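Local coordinates for protein Cry23AA1 (Bacillus thuringiensis, PDB 4RHZ) that probably acts as an aerolysin-like, pore-forming insecticidal toxin that pairs with Cry37Aa1 and binds a zinc ion, at residues Thr43-Pro49 / Lys102-Ser108; Thr133-Ser137 / Gly252-Pro256; Ala150-Asn156 / Gly224-Gln230; Gly157-Val163 / Gly217-Gln223. All coordinates share one frame; numbering follows the deposited sequence.

Contact 1 (Thr43-Pro49 / Lys102-Ser108)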
loop_
_atom_site.group_PDB
_atom_site.type_symbol
_atom_site.label_atom_id
_atom_site.label_comp_id
_atom_site.label_asym_id
_atom_site.label_seq_id
_atom_site.Cartn_x
_atom_site.Cartn_y
_atom_site.Cartn_z
ATOM N N THR A 43 -5.835 10.560 -1.280
ATOM C CA THR A 43 -6.397 9.723 -0.257
ATOM C C THR A 43 -6.714 8.275 -0.732
ATOM O O THR A 43 -7.035 7.396 0.080
ATOM C CB THR A 43 -7.586 10.453 0.357
ATOM O OG1 THR A 43 -7.928 9.844 1.597
ATOM C CG2 THR A 43 -8.769 10.473 -0.578
ATOM N N GLU A 44 -6.604 8.048 -2.045
ATOM C CA GLU A 44 -6.802 6.743 -2.652
ATOM C C GLU A 44 -5.461 6.162 -2.966
ATOM O O GLU A 44 -4.770 6.657 -3.863
ATOM C CB GLU A 44 -7.596 6.846 -3.974
ATOM C CG GLU A 44 -9.105 7.086 -3.822
ATOM C CD GLU A 44 -9.924 5.826 -4.209
ATOM O OE1 GLU A 44 -9.952 5.487 -5.439
ATOM O OE2 GLU A 44 -10.540 5.203 -3.283
ATOM N N ILE A 45 -5.087 5.110 -2.256
ATOM C CA ILE A 45 -3.816 4.496 -2.555
ATOM C C ILE A 45 -3.950 3.977 -3.967
ATOM O O ILE A 45 -4.867 3.223 -4.248
ATOM C CB ILE A 45 -3.476 3.314 -1.616
ATOM C CG1 ILE A 45 -3.630 3.692 -0.120
ATOM C CG2 ILE A 45 -2.115 2.734 -1.946
ATOM C CD1 ILE A 45 -3.068 5.066 0.181
ATOM N N PRO A 46 -3.031 4.354 -4.860
ATOM C CA PRO A 46 -3.214 3.842 -6.229
ATOM C C PRO A 46 -2.602 2.463 -6.468
ATOM O O PRO A 46 -2.380 2.106 -7.591
ATOM C CB PRO A 46 -2.465 4.914 -7.090
ATOM C CG PRO A 46 -1.250 5.261 -6.186
ATOM C CD PRO A 46 -1.783 5.144 -4.730
ATOM N N THR A 47 -2.246 1.718 -5.445
ATOM C CA THR A 47 -1.671 0.402 -5.663
ATOM C C THR A 47 -2.682 -0.582 -5.038
ATOM O O THR A 47 -3.146 -0.373 -3.891
ATOM C CB THR A 47 -0.291 0.309 -4.991
ATOM O OG1 THR A 47 0.638 1.103 -5.757
ATOM C CG2 THR A 47 0.250 -1.123 -5.010
ATOM N N GLU A 48 -3.068 -1.616 -5.772
ATOM C CA GLU A 48 -4.115 -2.509 -5.226
ATOM C C GLU A 48 -3.619 -3.364 -4.053
ATOM O O GLU A 48 -2.446 -3.755 -3.998
ATOM C CB GLU A 48 -4.669 -3.425 -6.329
ATOM C CG GLU A 48 -5.564 -2.742 -7.404
ATOM C CD GLU A 48 -6.228 -3.799 -8.332
ATOM O OE1 GLU A 48 -6.010 -5.034 -8.115
ATOM O OE2 GLU A 48 -6.962 -3.396 -9.264
ATOM N N PRO A 49 -4.484 -3.650 -3.101
ATOM C CA PRO A 49 -4.107 -4.722 -2.154
ATOM C C PRO A 49 -3.767 -6.087 -2.807
ATOM O O PRO A 49 -4.240 -6.373 -3.913
ATOM C CB PRO A 49 -5.375 -4.890 -1.271
ATOM C CG PRO A 49 -6.244 -3.715 -1.545
ATOM C CD PRO A 49 -5.835 -3.119 -2.863
ATOM N N LYS A 102 -7.537 8.622 6.711
ATOM C CA LYS A 102 -8.378 7.538 6.251
ATOM C C LYS A 102 -8.012 7.309 4.811
ATOM O O LYS A 102 -8.289 8.177 3.991
ATOM C CB LYS A 102 -9.840 7.946 6.340
ATOM C CG LYS A 102 -10.281 8.229 7.785
ATOM C CD LYS A 102 -10.803 6.944 8.558
ATOM C CE LYS A 102 -11.415 7.252 9.949
ATOM N NZ LYS A 102 -12.805 7.817 9.850
ATOM N N PHE A 103 -7.343 6.186 4.519
ATOM C CA PHE A 103 -6.995 5.888 3.153
ATOM C C PHE A 103 -7.900 4.786 2.563
ATOM O O PHE A 103 -8.262 3.817 3.243
ATOM C CB PHE A 103 -5.538 5.484 3.033
ATOM C CG PHE A 103 -4.543 6.561 3.407
ATOM C CD1 PHE A 103 -3.528 6.282 4.329
ATOM C CD2 PHE A 103 -4.583 7.806 2.828
ATOM C CE1 PHE A 103 -2.559 7.255 4.685
ATOM C CE2 PHE A 103 -3.632 8.812 3.182
ATOM C CZ PHE A 103 -2.611 8.527 4.107
ATOM N N GLY A 104 -8.298 4.967 1.309
ATOM C CA GLY A 104 -8.949 3.903 0.540
ATOM C C GLY A 104 -7.986 3.323 -0.479
ATOM O O GLY A 104 -6.861 3.811 -0.643
ATOM N N PHE A 105 -8.414 2.287 -1.176
ATOM C CA PHE A 105 -7.615 1.709 -2.268
ATOM C C PHE A 105 -8.375 1.754 -3.595
ATOM O O PHE A 105 -9.546 1.423 -3.618
ATOM C CB PHE A 105 -7.240 0.282 -1.921
ATOM C CG PHE A 105 -6.296 0.179 -0.780
ATOM C CD1 PHE A 105 -6.756 0.221 0.520
ATOM C CD2 PHE A 105 -4.942 0.049 -1.007
ATOM C CE1 PHE A 105 -5.876 0.144 1.565
ATOM C CE2 PHE A 105 -4.077 -0.062 0.029
ATOM C CZ PHE A 105 -4.533 -0.011 1.318
ATOM N N VAL A 106 -7.723 2.175 -4.681
ATOM C CA VAL A 106 -8.433 2.344 -5.946
ATOM C C VAL A 106 -8.945 0.993 -6.434
ATOM O O VAL A 106 -8.277 -0.054 -6.312
ATOM C CB VAL A 106 -7.624 3.052 -7.119
ATOM C CG1 VAL A 106 -7.451 4.632 -6.915
ATOM C CG2 VAL A 106 -6.310 2.327 -7.427
ATOM N N ASN A 107 -10.148 1.065 -6.982
ATOM C CA ASN A 107 -10.892 -0.085 -7.501
ATOM C C ASN A 107 -11.516 -0.947 -6.387
ATOM O O ASN A 107 -12.139 -1.972 -6.709
ATOM C CB ASN A 107 -10.074 -0.928 -8.530
ATOM C CG ASN A 107 -9.364 -0.059 -9.638
ATOM O OD1 ASN A 107 -9.955 0.892 -10.185
ATOM N ND2 ASN A 107 -8.097 -0.414 -9.972
ATOM N N SER A 108 -11.394 -0.557 -5.108
ATOM C CA SER A 108 -12.071 -1.330 -4.028
ATOM C C SER A 108 -12.624 -0.579 -2.816
ATOM O O SER A 108 -12.891 0.620 -2.872
ATOM C CB SER A 108 -11.259 -2.530 -3.555
ATOM O OG SER A 108 -9.967 -2.152 -3.137
HETATM O O HOH W 1 -12.000 3.228 -6.401
#
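Val106, Ile45 and Phe105 bury the most surface where Thr43-Pro49 meets Lys102-Ser108. The short strand 44-45 runs parallel to the end of strand 96-105, with Glu44 beside Gly104 and Ile45 beside Phe105. Ile45 is held through both backbone polar atoms. Its N donates to Gly104 O at 2.7 Å, and its O accepts from Val106 N at 3.1 Å. Gly104 N closes the other end on Thr43 O. The side chains of Ile45 and Phe105 lie alongside each other and point the same way. With chi1 at -51°, Ile45 CG1 sits beside its own backbone N and reaches over one face of the Phe105 ring, 4.0 Å from the centroid. Pro49 CG covers the opposite face at 4.3 Å, so the ring is sandwiched by two CH-pi contacts. Thr47 O lies at the ring edge, in plane, 3.4 Å from Phe105 CD2. Val106 spreads its two methyls over different partners. CG1 meets the bent Glu44 side chain, and CG2 packs on Pro46 CA at 3.6 Å. A water joins Glu44 OE1 to Asn107 N, in the type II turn Phe105-Ser108. Asn107 ND2 also donates to the anti lone pair of Glu48 OE2 at 3.3 Å, while Glu48 OE1 bonds Thr105 of the Cry37Aa1 chain. Strand 44-45 forms one edge of a four-stranded sheet, next to strand 96-105. Ile45 packs against Tyr159 and Val161 of strand 146-179, Phe103 packs against Val161, and Phe105 packs on Leu225 of strand 211-235.

Contact 2 (Thr133-Ser137 / Gly252-Pro256)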
loop_
_atom_site.group_PDB
_atom_site.type_symbol
_atom_site.label_atom_id
_atom_site.label_comp_id
_atom_site.label_asym_id
_atom_site.label_seq_id
_atom_site.Cartn_x
_atom_site.Cartn_y
_atom_site.Cartn_z
ATOM N N THR A 133 -1.029 -10.964 15.415
ATOM C CA THR A 133 -1.303 -12.394 15.305
ATOM C C THR A 133 -2.709 -12.474 14.768
ATOM O O THR A 133 -3.655 -12.059 15.450
ATOM C CB THR A 133 -1.179 -13.118 16.667
ATOM O OG1 THR A 133 0.191 -13.059 17.080
ATOM C CG2 THR A 133 -1.585 -14.627 16.536
ATOM N N TRP A 134 -2.815 -12.899 13.513
ATOM C CA TRP A 134 -4.107 -13.227 12.890
ATOM C C TRP A 134 -4.486 -14.658 13.346
ATOM O O TRP A 134 -3.647 -15.520 13.421
ATOM C CB TRP A 134 -3.997 -13.155 11.351
ATOM C CG TRP A 134 -3.659 -11.774 10.852
ATOM C CD1 TRP A 134 -2.436 -11.183 10.888
ATOM C CD2 TRP A 134 -4.554 -10.811 10.265
ATOM N NE1 TRP A 134 -2.511 -9.902 10.377
ATOM C CE2 TRP A 134 -3.795 -9.652 9.979
ATOM C CE3 TRP A 134 -5.912 -10.807 9.984
ATOM C CZ2 TRP A 134 -4.354 -8.486 9.431
ATOM C CZ3 TRP A 134 -6.475 -9.673 9.428
ATOM C CH2 TRP A 134 -5.685 -8.510 9.166
ATOM N N SER A 135 -5.732 -14.868 13.729
ATOM C CA SER A 135 -6.211 -16.216 14.015
ATOM C C SER A 135 -7.645 -16.383 13.508
ATOM O O SER A 135 -8.504 -15.555 13.750
ATOM C CB SER A 135 -6.064 -16.533 15.517
ATOM O OG SER A 135 -4.681 -16.550 15.877
ATOM N N ASP A 136 -7.905 -17.435 12.763
ATOM C CA ASP A 136 -9.212 -17.524 12.190
ATOM C C ASP A 136 -9.589 -19.006 12.165
ATOM O O ASP A 136 -8.706 -19.892 12.072
ATOM C CB ASP A 136 -9.154 -16.970 10.742
ATOM C CG ASP A 136 -9.062 -15.415 10.666
ATOM O OD1 ASP A 136 -7.976 -14.887 10.261
ATOM O OD2 ASP A 136 -10.078 -14.733 10.945
ATOM N N SER A 137 -10.885 -19.292 12.196
ATOM C CA SER A 137 -11.319 -20.669 11.994
ATOM C C SER A 137 -12.727 -20.708 11.530
ATOM O O SER A 137 -13.466 -19.728 11.646
ATOM C CB SER A 137 -11.152 -21.523 13.233
ATOM O OG SER A 137 -11.959 -20.992 14.201
ATOM N N GLY A 252 -12.399 -14.043 7.161
ATOM C CA GLY A 252 -11.740 -14.338 8.423
ATOM C C GLY A 252 -11.866 -13.103 9.297
ATOM O O GLY A 252 -12.922 -12.893 9.849
ATOM N N SER A 253 -10.835 -12.250 9.335
ATOM C CA SER A 253 -10.790 -11.063 10.208
ATOM C C SER A 253 -10.414 -9.778 9.449
ATOM O O SER A 253 -9.740 -9.835 8.422
ATOM C CB SER A 253 -9.730 -11.231 11.300
ATOM O OG SER A 253 -9.877 -12.387 12.073
ATOM N N LEU A 254 -10.832 -8.627 9.964
ATOM C CA LEU A 254 -10.342 -7.305 9.462
ATOM C C LEU A 254 -9.274 -6.854 10.410
ATOM O O LEU A 254 -9.377 -7.131 11.592
ATOM C CB LEU A 254 -11.428 -6.257 9.552
ATOM C CG LEU A 254 -12.692 -6.418 8.744
ATOM C CD1 LEU A 254 -13.585 -5.202 8.992
ATOM C CD2 LEU A 254 -12.358 -6.602 7.243
ATOM N N ALA A 255 -8.247 -6.157 9.936
ATOM C CA ALA A 255 -7.316 -5.460 10.888
ATOM C C ALA A 255 -8.053 -4.421 11.798
ATOM O O ALA A 255 -9.086 -3.867 11.404
ATOM C CB ALA A 255 -6.153 -4.839 10.138
ATOM N N PRO A 256 -7.539 -4.165 13.013
ATOM C CA PRO A 256 -8.247 -3.171 13.934
ATOM C C PRO A 256 -8.512 -1.787 13.308
ATOM O O PRO A 256 -9.636 -1.180 13.457
ATOM C CB PRO A 256 -7.323 -3.038 15.143
ATOM C CG PRO A 256 -6.270 -4.178 15.018
ATOM C CD PRO A 256 -6.291 -4.723 13.586
HETATM O O HOH W 2 -7.530 -12.231 13.594
#
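The Trp134 indole meets Ser253 O at its edge, in the ring plane, with Trp134 CZ3 3.4 Å from that oxygen. The same six-membered end reaches Ala255, where Trp134 CH2 packs on Ala255 CB at 3.8 Å. Trp134 CE3 lies near Ser253 CB. The contact on the indole is therefore made by its benzo rim. The Asp136 carboxylate is the other flat group. Its OD2 accepts a short hydrogen bond of 2.6 Å from Ser253 OG. The hydroxyl comes from the syn side, 30° out of the carboxylate plane. Rotation about the CA-CB bond that sets Ser253 OG anti to the carbonyl carbon (chi1 -55°) brings it to Asp136. The second carboxylate oxygen, Asp136 OD1, takes hydrogen bonds from Ser227 OG and Tyr152 OH. Both oxygens of this buried acid are thus engaged, which probably helps it to stay ionised. A water links the segments once more. It donates to Ser253 OG at 2.8 Å and accepts from Ser135 N at 3.2 Å. The two strands run roughly antiparallel, at 142°, but their axes come no closer than 6.6 Å and they form no bridge. Side chains and water join them. Trp134 lies two residues after the zinc ligand His132, and the contact is close to the metal site. Strand 126-142 pairs with strand 67-90 through Trp134 with Trp75 and Asp136 with Phe73. Strand 246-254 pairs with strand 211-235, where Gly252 and Ser253 bond to Ser227.

Contact 3 (Ala150-Asn156 / Gly224-Gln230)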
loop_
_atom_site.group_PDB
_atom_site.type_symbol
_atom_site.label_atom_id
_atom_site.label_comp_id
_atom_site.label_asym_id
_atom_site.label_seq_id
_atom_site.Cartn_x
_atom_site.Cartn_y
_atom_site.Cartn_z
ATOM N N ALA A 150 -8.519 -25.897 2.306
ATOM C CA ALA A 150 -8.858 -24.613 2.907
ATOM C C ALA A 150 -7.518 -23.853 2.939
ATOM O O ALA A 150 -6.544 -24.283 3.624
ATOM C CB ALA A 150 -9.478 -24.746 4.333
ATOM N N ALA A 151 -7.439 -22.810 2.124
ATOM C CA ALA A 151 -6.177 -21.993 2.036
ATOM C C ALA A 151 -6.369 -20.699 2.856
ATOM O O ALA A 151 -7.379 -20.030 2.751
ATOM C CB ALA A 151 -5.838 -21.682 0.553
ATOM N N TYR A 152 -5.389 -20.356 3.665
ATOM C CA TYR A 152 -5.443 -19.110 4.452
ATOM C C TYR A 152 -4.782 -17.986 3.652
ATOM O O TYR A 152 -3.614 -18.098 3.233
ATOM C CB TYR A 152 -4.687 -19.366 5.780
ATOM C CG TYR A 152 -4.915 -18.345 6.853
ATOM C CD1 TYR A 152 -6.191 -17.824 7.078
ATOM C CD2 TYR A 152 -3.881 -17.977 7.716
ATOM C CE1 TYR A 152 -6.412 -16.936 8.103
ATOM C CE2 TYR A 152 -4.098 -17.050 8.731
ATOM C CZ TYR A 152 -5.329 -16.563 8.916
ATOM O OH TYR A 152 -5.558 -15.720 9.942
ATOM N N ILE A 153 -5.551 -16.931 3.398
ATOM C CA ILE A 153 -5.140 -15.824 2.540
ATOM C C ILE A 153 -4.995 -14.568 3.429
ATOM O O ILE A 153 -5.935 -14.248 4.192
ATOM C CB ILE A 153 -6.239 -15.412 1.491
ATOM C CG1 ILE A 153 -6.493 -16.422 0.328
ATOM C CG2 ILE A 153 -5.856 -14.143 0.807
ATOM C CD1 ILE A 153 -5.538 -17.523 0.229
ATOM N N ILE A 154 -3.854 -13.860 3.338
ATOM C CA ILE A 154 -3.709 -12.548 4.002
ATOM C C ILE A 154 -3.651 -11.449 2.921
ATOM O O ILE A 154 -2.855 -11.536 1.967
ATOM C CB ILE A 154 -2.532 -12.558 5.009
ATOM C CG1 ILE A 154 -2.685 -11.473 6.093
ATOM C CG2 ILE A 154 -1.204 -12.451 4.318
ATOM C CD1 ILE A 154 -2.823 -10.104 5.572
ATOM N N GLN A 155 -4.536 -10.480 3.030
ATOM C CA GLN A 155 -4.609 -9.422 2.094
ATOM C C GLN A 155 -3.754 -8.217 2.606
ATOM O O GLN A 155 -4.120 -7.559 3.564
ATOM C CB GLN A 155 -6.059 -9.023 1.864
ATOM C CG GLN A 155 -6.217 -7.990 0.850
ATOM C CD GLN A 155 -7.637 -7.755 0.480
ATOM O OE1 GLN A 155 -8.209 -6.699 0.782
ATOM N NE2 GLN A 155 -8.252 -8.757 -0.185
ATOM N N ASN A 156 -2.643 -7.977 1.926
ATOM C CA ASN A 156 -1.680 -6.917 2.217
ATOM C C ASN A 156 -1.917 -5.638 1.486
ATOM O O ASN A 156 -2.242 -5.660 0.294
ATOM C CB ASN A 156 -0.280 -7.384 1.876
ATOM C CG ASN A 156 0.481 -7.677 3.098
ATOM O OD1 ASN A 156 0.341 -8.784 3.711
ATOM N ND2 ASN A 156 1.262 -6.647 3.571
ATOM N N GLY A 224 -1.127 -6.063 6.973
ATOM C CA GLY A 224 -2.233 -6.945 6.634
ATOM C C GLY A 224 -3.491 -6.143 6.763
ATOM O O GLY A 224 -3.689 -5.429 7.777
ATOM N N LEU A 225 -4.357 -6.254 5.778
ATOM C CA LEU A 225 -5.619 -5.588 5.911
ATOM C C LEU A 225 -6.751 -6.483 6.354
ATOM O O LEU A 225 -7.664 -6.008 7.029
ATOM C CB LEU A 225 -6.033 -4.965 4.608
ATOM C CG LEU A 225 -5.050 -4.036 3.915
ATOM C CD1 LEU A 225 -5.589 -3.848 2.490
ATOM C CD2 LEU A 225 -4.982 -2.651 4.680
ATOM N N ARG A 226 -6.724 -7.748 5.908
ATOM C CA ARG A 226 -7.749 -8.741 6.228
ATOM C C ARG A 226 -7.299 -10.129 5.845
ATOM O O ARG A 226 -6.364 -10.287 5.008
ATOM C CB ARG A 226 -9.078 -8.442 5.608
ATOM C CG ARG A 226 -8.980 -7.982 4.218
ATOM C CD ARG A 226 -10.063 -8.570 3.488
ATOM N NE ARG A 226 -11.019 -7.617 3.030
ATOM C CZ ARG A 226 -12.345 -7.831 3.008
ATOM N NH1 ARG A 226 -12.881 -8.976 3.469
ATOM N NH2 ARG A 226 -13.141 -6.877 2.530
ATOM N N SER A 227 -7.899 -11.112 6.533
ATOM C CA SER A 227 -7.638 -12.530 6.337
ATOM C C SER A 227 -8.898 -13.102 5.660
ATOM O O SER A 227 -10.022 -12.591 5.837
ATOM C CB SER A 227 -7.320 -13.232 7.666
ATOM O OG SER A 227 -8.480 -13.178 8.532
ATOM N N ILE A 228 -8.685 -14.091 4.805
ATOM C CA ILE A 228 -9.751 -14.775 4.118
ATOM C C ILE A 228 -9.416 -16.305 4.199
ATOM O O ILE A 228 -8.220 -16.707 4.170
ATOM C CB ILE A 228 -9.793 -14.320 2.663
ATOM C CG1 ILE A 228 -10.311 -12.900 2.566
ATOM C CG2 ILE A 228 -10.741 -15.208 1.817
ATOM C CD1 ILE A 228 -10.074 -12.263 1.190
ATOM N N ILE A 229 -10.447 -17.145 4.353
ATOM C CA ILE A 229 -10.280 -18.613 4.256
ATOM C C ILE A 229 -10.881 -19.028 2.949
ATOM O O ILE A 229 -12.069 -18.806 2.699
ATOM C CB ILE A 229 -10.940 -19.326 5.407
ATOM C CG1 ILE A 229 -10.138 -19.007 6.690
ATOM C CG2 ILE A 229 -10.938 -20.831 5.143
ATOM C CD1 ILE A 229 -10.827 -19.378 7.955
ATOM N N GLN A 230 -10.066 -19.572 2.066
ATOM C CA GLN A 230 -10.545 -19.819 0.746
ATOM C C GLN A 230 -10.711 -21.341 0.611
ATOM O O GLN A 230 -9.739 -22.103 0.757
ATOM C CB GLN A 230 -9.487 -19.288 -0.265
ATOM C CG GLN A 230 -9.645 -19.752 -1.685
ATOM C CD GLN A 230 -8.397 -19.520 -2.529
ATOM O OE1 GLN A 230 -8.072 -18.359 -2.833
ATOM N NE2 GLN A 230 -7.741 -20.608 -2.983
HETATM O O HOH W 3 -10.875 -5.964 0.409
#
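Gln155 and Arg226 lie side by side at a classic beta bulge in an antiparallel pair, within the long sheet of this aerolysin-family fold. Two residues, Leu225 and Arg226, stand against the single residue Gln155. Gln155 N donates to Arg226 O at 2.7 Å, and Gln155 O accepts from Leu225 N. Gln155 CB starts 3.4 Å from Arg226 O. The Gln155 chain then runs out extended, with CG anti to the backbone N (chi1 -177°). CG packs on Pro49, and CD reaches Arg226 CD at 3.9 Å. At the tip, OE1 lies near Arg226 CG and NE. A water donates to Gln155 OE1 at 2.8 Å and is also held, weakly, by Arg226 NE. The amide and guanidinium planes are 49° apart. Gln155 NE2 bonds Asn51 OD1 and comes near Ile228 CD1. On the same face, Ile153 CB packs on Ile228 CB, and Gln230 reaches the Cry37Aa1 chain, bonding Cys99 N and Lys97 O there. Tyr152, Ile154, Ser227 and Ile229 occupy the other face. The Tyr152 ring touches Ile229 CG1 and Ser227 CB. Away from the bulge the pairing is regular, with two bonds each at Ile153-Ile228 and Ala151-Gln230. In the latter pair, Gln230 N donates to Ala151 O at 2.8 Å, in the carbonyl plane.

Contact 4 (Gly157-Val163 / Gly217-Gln223)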
loop_
_atom_site.group_PDB
_atom_site.type_symbol
_atom_site.label_atom_id
_atom_site.label_comp_id
_atom_site.label_asym_id
_atom_site.label_seq_id
_atom_site.Cartn_x
_atom_site.Cartn_y
_atom_site.Cartn_z
ATOM N N GLY A 157 -1.767 -4.528 2.203
ATOM C CA GLY A 157 -1.754 -3.176 1.579
ATOM C C GLY A 157 -0.475 -2.401 1.932
ATOM O O GLY A 157 0.063 -2.580 3.023
ATOM N N THR A 158 0.031 -1.622 0.979
ATOM C CA THR A 158 1.165 -0.728 1.232
ATOM C C THR A 158 0.848 0.647 0.716
ATOM O O THR A 158 0.132 0.819 -0.293
ATOM C CB THR A 158 2.409 -1.095 0.487
ATOM O OG1 THR A 158 2.104 -1.070 -0.913
ATOM C CG2 THR A 158 2.929 -2.452 0.927
ATOM N N TYR A 159 1.365 1.656 1.411
ATOM C CA TYR A 159 1.071 3.064 0.981
ATOM C C TYR A 159 2.267 3.976 1.241
ATOM O O TYR A 159 3.014 3.769 2.208
ATOM C CB TYR A 159 -0.195 3.615 1.625
ATOM C CG TYR A 159 -0.136 3.529 3.105
ATOM C CD1 TYR A 159 0.288 4.639 3.899
ATOM C CD2 TYR A 159 -0.446 2.325 3.751
ATOM C CE1 TYR A 159 0.397 4.528 5.282
ATOM C CE2 TYR A 159 -0.322 2.189 5.131
ATOM C CZ TYR A 159 0.093 3.301 5.889
ATOM O OH TYR A 159 0.191 3.103 7.231
ATOM N N ASN A 160 2.461 4.952 0.368
ATOM C CA ASN A 160 3.465 5.996 0.595
ATOM C C ASN A 160 2.844 7.316 0.170
ATOM O O ASN A 160 2.737 7.588 -1.027
ATOM C CB ASN A 160 4.732 5.718 -0.185
ATOM C CG ASN A 160 5.917 6.667 0.236
ATOM O OD1 ASN A 160 5.732 7.696 0.933
ATOM N ND2 ASN A 160 7.133 6.306 -0.193
ATOM N N VAL A 161 2.388 8.122 1.128
ATOM C CA VAL A 161 1.606 9.316 0.750
ATOM C C VAL A 161 2.317 10.623 1.144
ATOM O O VAL A 161 2.607 10.819 2.305
ATOM C CB VAL A 161 0.240 9.298 1.367
ATOM C CG1 VAL A 161 -0.611 10.446 0.845
ATOM C CG2 VAL A 161 -0.501 7.933 1.131
ATOM N N PRO A 162 2.614 11.507 0.164
ATOM C CA PRO A 162 3.137 12.825 0.533
ATOM C C PRO A 162 2.086 13.605 1.286
ATOM O O PRO A 162 0.886 13.529 0.965
ATOM C CB PRO A 162 3.437 13.495 -0.819
ATOM C CG PRO A 162 3.593 12.355 -1.830
ATOM C CD PRO A 162 2.671 11.273 -1.300
ATOM N N VAL A 163 2.501 14.307 2.339
ATOM C CA VAL A 163 1.554 15.220 2.986
ATOM C C VAL A 163 2.100 16.665 2.917
ATOM O O VAL A 163 3.342 16.901 2.812
ATOM C CB VAL A 163 1.212 14.808 4.442
ATOM C CG1 VAL A 163 0.778 13.338 4.517
ATOM C CG2 VAL A 163 2.409 15.028 5.383
ATOM N N GLY A 217 5.936 16.557 4.087
ATOM C CA GLY A 217 6.421 15.308 4.712
ATOM C C GLY A 217 5.759 14.085 4.124
ATOM O O GLY A 217 5.272 14.107 2.981
ATOM N N PHE A 218 5.704 13.009 4.896
ATOM C CA PHE A 218 5.028 11.805 4.379
ATOM C C PHE A 218 4.389 10.940 5.481
ATOM O O PHE A 218 4.705 11.110 6.649
ATOM C CB PHE A 218 5.989 11.010 3.502
ATOM C CG PHE A 218 7.156 10.460 4.256
ATOM C CD1 PHE A 218 7.075 9.200 4.849
ATOM C CD2 PHE A 218 8.355 11.197 4.368
ATOM C CE1 PHE A 218 8.166 8.675 5.560
ATOM C CE2 PHE A 218 9.462 10.697 5.064
ATOM C CZ PHE A 218 9.371 9.436 5.691
ATOM N N ILE A 219 3.503 10.012 5.093
ATOM C CA ILE A 219 3.055 8.920 5.992
ATOM C C ILE A 219 3.155 7.655 5.114
ATOM O O ILE A 219 2.657 7.641 3.985
ATOM C CB ILE A 219 1.634 9.247 6.499
ATOM C CG1 ILE A 219 1.046 8.161 7.390
ATOM C CG2 ILE A 219 0.630 9.495 5.335
ATOM C CD1 ILE A 219 1.839 7.917 8.564
ATOM N N GLU A 220 3.900 6.650 5.548
ATOM C CA GLU A 220 4.041 5.469 4.797
ATOM C C GLU A 220 3.895 4.233 5.706
ATOM O O GLU A 220 4.061 4.328 6.944
ATOM C CB GLU A 220 5.347 5.435 4.011
ATOM C CG GLU A 220 6.494 5.069 4.846
ATOM C CD GLU A 220 7.791 4.850 4.050
ATOM O OE1 GLU A 220 7.742 4.393 2.871
ATOM O OE2 GLU A 220 8.876 5.098 4.620
ATOM N N GLY A 221 3.598 3.070 5.104
ATOM C CA GLY A 221 3.192 1.842 5.890
ATOM C C GLY A 221 2.933 0.605 4.997
ATOM O O GLY A 221 2.805 0.729 3.767
ATOM N N ALA A 222 2.838 -0.562 5.621
ATOM C CA ALA A 222 2.536 -1.804 4.941
ATOM C C ALA A 222 1.911 -2.626 6.040
ATOM O O ALA A 222 2.530 -2.801 7.085
ATOM C CB ALA A 222 3.839 -2.495 4.443
ATOM N N GLN A 223 0.691 -3.105 5.845
ATOM C CA GLN A 223 0.112 -4.040 6.844
ATOM C C GLN A 223 -0.832 -5.021 6.202
ATOM O O GLN A 223 -1.364 -4.785 5.097
ATOM C CB GLN A 223 -0.686 -3.289 7.943
ATOM C CG GLN A 223 -1.718 -2.463 7.338
ATOM C CD GLN A 223 -2.666 -1.869 8.356
ATOM O OE1 GLN A 223 -2.556 -0.660 8.681
ATOM N NE2 GLN A 223 -3.641 -2.695 8.860
#
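The Tyr159 ring lies over the backbone of Gly221 in a regular antiparallel strand pair, part of the long sheet of the aerolysin-family fold. Gly221 CA sits over one ring face, 3.8 Å from the centroid. Ile219 O lies at the ring edge, near its plane. The ring gets there because Tyr159 CG stands between the backbone N and the carbonyl carbon (chi1 55°), which folds it across the partner strand. Beside it, Ile219 CG2 packs on Val161 CB and, at 3.9 Å, on Val163 CG1. On the other face Asn160 and Glu220 run alongside each other, pointing the same way. Two hydrogen bonds at each of four residue pairs, from Gly157-Gln223 to Val163-Gly217, fix this register. Further out, the Phe103 ring meets that of Tyr159 with the planes about 45° apart, and Leu112 and Val114 also touch Tyr159. Gln223 packs on the zinc ligand His79, and its OE1 bonds Asn257 ND2. At the far end, Val163 N donates to Gly217 O at 2.9 Å, from 52° above the carbonyl plane.

Overall arrangement
From the N terminus, contact 1 closes first, joining strand 44-45 to strand 96-105 in the small sheet. It ends before the other three begin. Contact 2 opens next at 133-137 and closes last, at 252-256. Contacts 3 and 4 lie within that span, and contact 4 lies within contact 3. Both use strands 146-179 and 211-235, so they are successive lengths of one antiparallel pair. Contact 1 packs its small sheet on this pair, through Pro49 on contact 3 and Ile45 and Phe103 on contact 4. Contact 2 meets contact 3 through Asp136, and contact 4 through Ala255 on Gln223.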